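Local coordinates for bsobi restriction endonuclease (Geobacillus stearothermophilus, PDB 1DC1) that recognises the double-stranded DNA sequence 5'-CYCGRG-3' as a homodimer and cleaves it after the first C, leaving terminal 5'-phosphates, at a contact of chain A with DNA and the interface of chains B and A. Coordinates in Å, arbitrary orientation; residue numbers count along the deposited sequence, not the author numbering. Chains: chain A/B, Bsobi restriction endonuclease.

Contact 1 reads the DNA, while contacts 2 and 3 join the two subunits around it. Helix 110-152 serves both tasks: A:Ser125, A:Gly128, A:Thr129 and A:Asn132 face DG10 of chain C, whereas A:Leu126 meets the chain B copy of this helix in contact 3. Helix 21-53 recurs in both interface patches, the chain B copy in contact 2 and the chain A copy in contact 3. The centre of the C-alpha atoms of contact 1 lies about 16 Å from that of contact 2 and about 13 Å from that of contact 3; those of contacts 2 and 3 are about 25 Å apart. The two subunits encircle the DNA, and these patches help close the ring.

Contact 1: a contact of chain A with DNA. Residues chain A 125, 128-129, 132. With nucleotides of chain C.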
loop_
_atom_site.group_PDB
_atom_site.type_symbol
_atom_site.label_atom_id
_atom_site.label_comp_id
_atom_site.label_asym_id
_atom_site.label_seq_id
_atom_site.Cartn_x
_atom_site.Cartn_y
_atom_site.Cartn_z
ATOM N N SER A 125 -12.134 -5.189 -3.210
ATOM C CA SER A 125 -11.658 -5.859 -4.441
ATOM C C SER A 125 -11.585 -4.846 -5.601
ATOM O O SER A 125 -10.589 -4.846 -6.341
ATOM C CB SER A 125 -12.586 -7.016 -4.854
ATOM O OG SER A 125 -12.223 -7.493 -6.132
ATOM N N GLY A 128 -8.632 -2.742 -5.123
ATOM C CA GLY A 128 -7.437 -3.458 -5.541
ATOM C C GLY A 128 -7.256 -3.406 -7.047
ATOM O O GLY A 128 -6.158 -3.132 -7.536
ATOM N N THR A 129 -8.334 -3.643 -7.781
ATOM C CA THR A 129 -8.338 -3.610 -9.230
ATOM C C THR A 129 -7.916 -2.223 -9.743
ATOM O O THR A 129 -7.074 -2.106 -10.653
ATOM C CB THR A 129 -9.730 -3.960 -9.714
ATOM O OG1 THR A 129 -9.833 -5.391 -9.742
ATOM C CG2 THR A 129 -10.025 -3.357 -11.083
ATOM N N ASN A 132 -4.163 -1.439 -9.566
ATOM C CA ASN A 132 -3.464 -2.108 -10.656
ATOM C C ASN A 132 -3.735 -1.346 -11.960
ATOM O O ASN A 132 -2.832 -1.180 -12.780
ATOM C CB ASN A 132 -3.924 -3.584 -10.772
ATOM C CG ASN A 132 -3.260 -4.490 -9.726
ATOM O OD1 ASN A 132 -2.125 -4.909 -9.902
ATOM N ND2 ASN A 132 -3.961 -4.771 -8.637
ATOM P P DG C 10 -9.296 -9.329 -3.293
ATOM O OP1 DG C 10 -10.588 -10.066 -3.299
ATOM O OP2 DG C 10 -8.048 -10.049 -2.956
ATOM O "O5'" DG C 10 -9.193 -8.524 -4.660
ATOM C "C5'" DG C 10 -8.481 -9.015 -5.776
ATOM C "C4'" DG C 10 -7.937 -7.849 -6.574
ATOM O "O4'" DG C 10 -7.106 -7.036 -5.723
ATOM C "C3'" DG C 10 -7.022 -8.325 -7.693
ATOM O "O3'" DG C 10 -7.753 -8.379 -8.889
ATOM C "C2'" DG C 10 -5.947 -7.267 -7.789
ATOM C "C1'" DG C 10 -5.852 -6.764 -6.359
ATOM N N9 DG C 10 -4.806 -7.401 -5.571
ATOM C C8 DG C 10 -4.983 -8.156 -4.430
ATOM N N7 DG C 10 -3.860 -8.512 -3.875
ATOM C C5 DG C 10 -2.879 -7.981 -4.714
ATOM C C6 DG C 10 -1.434 -8.023 -4.614
ATOM O O6 DG C 10 -0.736 -8.601 -3.774
ATOM N N1 DG C 10 -0.821 -7.313 -5.660
ATOM C C2 DG C 10 -1.499 -6.712 -6.712
ATOM N N2 DG C 10 -0.722 -6.121 -7.671
ATOM N N3 DG C 10 -2.839 -6.696 -6.825
ATOM C C4 DG C 10 -3.452 -7.323 -5.785
HETATM O O HOH W 1 -11.914 -10.236 -5.626
HETATM O O HOH W 2 -8.550 -6.899 -11.705
#
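A:Asn132 meets the sugar edge of base-paired DG10 of chain C, a minor-groove contact of this type II restriction endonuclease made from helix 110-152. From CB the side chain runs with CG anti to the carbonyl carbon (chi1 -79°), which brings the amide up to the guanine edge. CG stands back, 3.7 Å from N2 of DG10, and its two branches, OD1 and ND2, make the bonds. OD1 accepts the exocyclic amine N2 of DG10 at 2.9 Å, on a lone pair in the carbonyl plane, and the bond is nearly straight (174° at H). ND2 gives one N-H to ring atom N3 of DG10 at 2.9 Å, with N3 close to the amide plane. Adenine lacks the amine at this edge, so the pair of bonds probably favours guanine. ND2 also donates to the backbone O of A:Gly128 at 3.0 Å, approaching from above that carbonyl's plane; this second bond helps fix which way round the amide sits. One turn back, A:Gly128 CA packs against the deoxyribose C1' of DG10 at 3.8 Å. Water extends the contact along the DNA backbone: A:Ser125 OG binds water 1, which reaches the phosphate oxygen OP1 of DG10, and A:Thr129 OG1 binds water 2, which lies 3.3 Å from O3' of DG10.

Contact 2: the interface of chains B and A. Residues chain B 24, 28, 247; chain A 81-82, 85.
B:Phe28 and A:Phe85 lie face to face across the subunit boundary, their planes only 8° apart and their ring centroids 4.4 Å from each other. The stack is offset: B:Phe28 CE2 sits over the rim of the A:Phe85 ring, 3.5 Å from CE1. A:Phe85 holds CG anti to its carbonyl carbon (chi1 -61°), which turns one ring face to B:Phe28 and the CZ end to B:Pro247. The side chain of B:Pro247, the first residue of helix 247-270, runs opposite to that of A:Phe85, and its CG meets CZ at 3.4 Å from the same side of the ring as B:Phe28. The same CG lies over the centre of the B:Tyr24 ring, while B:Tyr24 CB lies over the CD2-CE2 rim of A:Phe85, on the face that B:Phe28 stacks on, 4.0 Å from CD2. Away from the stack, B:Phe28 CD1 presses on the methyl CB of A:Ala82 at 3.5 Å, and CE1 brushes the aliphatic CG of A:Lys81. A leucine in place of B:Phe28 would probably cost A:Phe85 its flat stacking partner and leave a gap beside A:Ala82. The patch, repeated by the two-fold symmetry, helps hold the homodimer together beside A:Lys81, a residue that interacts with DNA.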
loop_
_atom_site.group_PDB
_atom_site.type_symbol
_atom_site.label_atom_id
_atom_site.label_comp_id
_atom_site.label_asym_id
_atom_site.label_seq_id
_atom_site.Cartn_x
_atom_site.Cartn_y
_atom_site.Cartn_z
ATOM N N TYR B 24 0.553 -17.434 9.151
ATOM C CA TYR B 24 -0.118 -16.629 8.130
ATOM C C TYR B 24 -1.585 -16.971 8.138
ATOM O O TYR B 24 -2.412 -16.081 8.192
ATOM C CB TYR B 24 0.425 -16.936 6.764
ATOM C CG TYR B 24 1.687 -16.209 6.507
ATOM C CD1 TYR B 24 1.743 -14.817 6.672
ATOM C CD2 TYR B 24 2.803 -16.879 6.019
ATOM C CE1 TYR B 24 2.878 -14.106 6.345
ATOM C CE2 TYR B 24 3.953 -16.182 5.681
ATOM C CZ TYR B 24 3.996 -14.795 5.841
ATOM O OH TYR B 24 5.163 -14.104 5.544
ATOM N N PHE B 28 -4.593 -14.244 8.909
ATOM C CA PHE B 28 -5.664 -13.947 7.991
ATOM C C PHE B 28 -7.040 -14.202 8.641
ATOM O O PHE B 28 -7.977 -13.454 8.457
ATOM C CB PHE B 28 -5.452 -14.782 6.723
ATOM C CG PHE B 28 -4.594 -14.096 5.713
ATOM C CD1 PHE B 28 -5.119 -13.076 4.913
ATOM C CD2 PHE B 28 -3.258 -14.407 5.595
ATOM C CE1 PHE B 28 -4.308 -12.377 4.010
ATOM C CE2 PHE B 28 -2.461 -13.727 4.714
ATOM C CZ PHE B 28 -2.991 -12.695 3.907
ATOM N N PRO B 247 1.796 -12.109 3.311
ATOM C CA PRO B 247 3.145 -12.337 2.774
ATOM C C PRO B 247 3.428 -11.519 1.502
ATOM O O PRO B 247 4.574 -11.170 1.250
ATOM C CB PRO B 247 3.190 -13.849 2.495
ATOM C CG PRO B 247 1.762 -14.300 2.502
ATOM C CD PRO B 247 1.006 -13.353 3.401
ATOM N N LYS A 81 -7.608 -12.810 -1.622
ATOM C CA LYS A 81 -6.225 -12.911 -1.141
ATOM C C LYS A 81 -6.213 -13.828 0.122
ATOM O O LYS A 81 -5.392 -14.734 0.223
ATOM C CB LYS A 81 -5.660 -11.512 -0.793
ATOM C CG LYS A 81 -4.451 -11.540 0.110
ATOM C CD LYS A 81 -3.599 -10.274 0.025
ATOM C CE LYS A 81 -2.817 -10.130 -1.273
ATOM N NZ LYS A 81 -2.031 -8.843 -1.294
ATOM N N ALA A 82 -7.140 -13.607 1.062
ATOM C CA ALA A 82 -7.190 -14.424 2.270
ATOM C C ALA A 82 -7.597 -15.877 2.000
ATOM O O ALA A 82 -7.122 -16.802 2.671
ATOM C CB ALA A 82 -8.162 -13.823 3.307
ATOM N N PHE A 85 -5.299 -19.014 1.907
ATOM C CA PHE A 85 -4.772 -19.579 3.149
ATOM C C PHE A 85 -5.758 -20.416 3.966
ATOM O O PHE A 85 -5.391 -20.979 5.002
ATOM C CB PHE A 85 -4.246 -18.432 4.075
ATOM C CG PHE A 85 -3.105 -17.618 3.471
ATOM C CD1 PHE A 85 -3.372 -16.506 2.633
ATOM C CD2 PHE A 85 -1.775 -18.023 3.628
ATOM C CE1 PHE A 85 -2.334 -15.827 1.957
ATOM C CE2 PHE A 85 -0.734 -17.355 2.951
ATOM C CZ PHE A 85 -1.023 -16.259 2.117
#

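Contact 3: the interface of chains B and A. Residues chain B 102, 117, 120-121; chain A 36, 39, 126.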
loop_
_atom_site.group_PDB
_atom_site.type_symbol
_atom_site.label_atom_id
_atom_site.label_comp_id
_atom_site.label_asym_id
_atom_site.label_seq_id
_atom_site.Cartn_x
_atom_site.Cartn_y
_atom_site.Cartn_z
ATOM N N PHE B 102 -26.191 6.700 -13.403
ATOM C CA PHE B 102 -26.587 5.454 -12.768
ATOM C C PHE B 102 -27.982 5.409 -12.151
ATOM O O PHE B 102 -28.719 4.445 -12.367
ATOM C CB PHE B 102 -25.523 5.094 -11.732
ATOM C CG PHE B 102 -24.144 4.912 -12.336
ATOM C CD1 PHE B 102 -23.903 3.881 -13.253
ATOM C CD2 PHE B 102 -23.086 5.732 -11.957
ATOM C CE1 PHE B 102 -22.600 3.665 -13.784
ATOM C CE2 PHE B 102 -21.791 5.532 -12.475
ATOM C CZ PHE B 102 -21.544 4.493 -13.391
ATOM N N ARG B 117 -24.140 1.280 -4.557
ATOM C CA ARG B 117 -22.953 2.065 -4.913
ATOM C C ARG B 117 -22.279 2.662 -3.659
ATOM O O ARG B 117 -21.043 2.683 -3.563
ATOM C CB ARG B 117 -23.352 3.157 -5.924
ATOM C CG ARG B 117 -23.550 2.556 -7.301
ATOM C CD ARG B 117 -23.942 3.484 -8.455
ATOM N NE ARG B 117 -23.715 2.666 -9.662
ATOM C CZ ARG B 117 -22.527 2.481 -10.265
ATOM N NH1 ARG B 117 -21.417 3.060 -9.813
ATOM N NH2 ARG B 117 -22.423 1.604 -11.260
ATOM N N LEU B 120 -20.447 -0.349 -2.090
ATOM C CA LEU B 120 -19.308 -0.724 -2.891
ATOM C C LEU B 120 -18.114 0.225 -2.651
ATOM O O LEU B 120 -16.995 -0.221 -2.450
ATOM C CB LEU B 120 -19.678 -0.711 -4.364
ATOM C CG LEU B 120 -18.557 -1.197 -5.305
ATOM C CD1 LEU B 120 -18.250 -2.660 -5.056
ATOM C CD2 LEU B 120 -19.022 -0.964 -6.778
ATOM N N PHE B 121 -18.341 1.536 -2.673
ATOM C CA PHE B 121 -17.248 2.485 -2.450
ATOM C C PHE B 121 -16.832 2.542 -0.953
ATOM O O PHE B 121 -15.666 2.639 -0.638
ATOM C CB PHE B 121 -17.654 3.859 -3.022
ATOM C CG PHE B 121 -17.773 3.855 -4.531
ATOM C CD1 PHE B 121 -16.816 3.197 -5.311
ATOM C CD2 PHE B 121 -18.867 4.430 -5.178
ATOM C CE1 PHE B 121 -16.951 3.106 -6.725
ATOM C CE2 PHE B 121 -18.994 4.333 -6.600
ATOM C CZ PHE B 121 -18.043 3.676 -7.350
ATOM N N ASN A 36 -15.614 4.857 -11.603
ATOM C CA ASN A 36 -17.035 4.744 -11.947
ATOM C C ASN A 36 -17.273 3.871 -13.183
ATOM O O ASN A 36 -18.225 3.089 -13.232
ATOM C CB ASN A 36 -17.622 6.113 -12.094
ATOM C CG ASN A 36 -17.839 6.744 -10.761
ATOM O OD1 ASN A 36 -18.393 6.104 -9.877
ATOM N ND2 ASN A 36 -17.377 7.972 -10.578
ATOM N N SER A 39 -16.891 0.252 -12.023
ATOM C CA SER A 39 -17.863 -0.111 -10.995
ATOM C C SER A 39 -19.068 -0.956 -11.440
ATOM O O SER A 39 -19.518 -1.855 -10.704
ATOM C CB SER A 39 -18.335 1.184 -10.315
ATOM O OG SER A 39 -19.166 1.937 -11.165
ATOM N N LEU A 126 -12.633 -4.011 -5.768
ATOM C CA LEU A 126 -12.630 -2.983 -6.802
ATOM C C LEU A 126 -11.455 -2.049 -6.532
ATOM O O LEU A 126 -10.751 -1.723 -7.442
ATOM C CB LEU A 126 -13.949 -2.189 -6.850
ATOM C CG LEU A 126 -13.914 -0.936 -7.769
ATOM C CD1 LEU A 126 -13.664 -1.300 -9.213
ATOM C CD2 LEU A 126 -15.189 -0.162 -7.650
#
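With CG anti to its carbonyl carbon (chi1 -76°) and the chain extended from CG to NE, B:Arg117 delivers its guanidinium end-on to A:Ser39 across the homodimer interface. In A:Ser39, OG sits between backbone N and carbonyl carbon (chi1 72°), a turn that points it both at this guanidinium and back at the backbone O of A:Asn36, one turn earlier in helix 21-53. Both terminal nitrogens converge on the hydroxyl: NH1 of B:Arg117 donates to OG of A:Ser39 at 2.9 Å, and NH2 reaches the same OG at 3.3 Å along a more bent path. OG lies close to the guanidinium plane, at its edge. One face of that plane rests on the B:Phe102 ring, with CZ of B:Arg117 3.4 Å above the ring centre; this packing should limit rotation of the guanidinium. B:Phe102 CZ also touches the backbone O of A:Asn36. On the other flank, B:Phe121 CZ lies 3.5 Å from the amide oxygen OD1 of A:Asn36; ring and amide planes stand 84° apart. CE1 of the same ring packs on CD2 of A:Leu126 at 3.8 Å. That leucine methyl also meets CD2 of B:Leu120 at 4.0 Å, the side chains crossing at about a right angle, where the two copies of helix 110-152 touch. Within chain A, OG of A:Ser39 donates to the backbone O of A:Asn36 at a short 2.5 Å, which leaves OG to accept from NH1 and NH2 of B:Arg117.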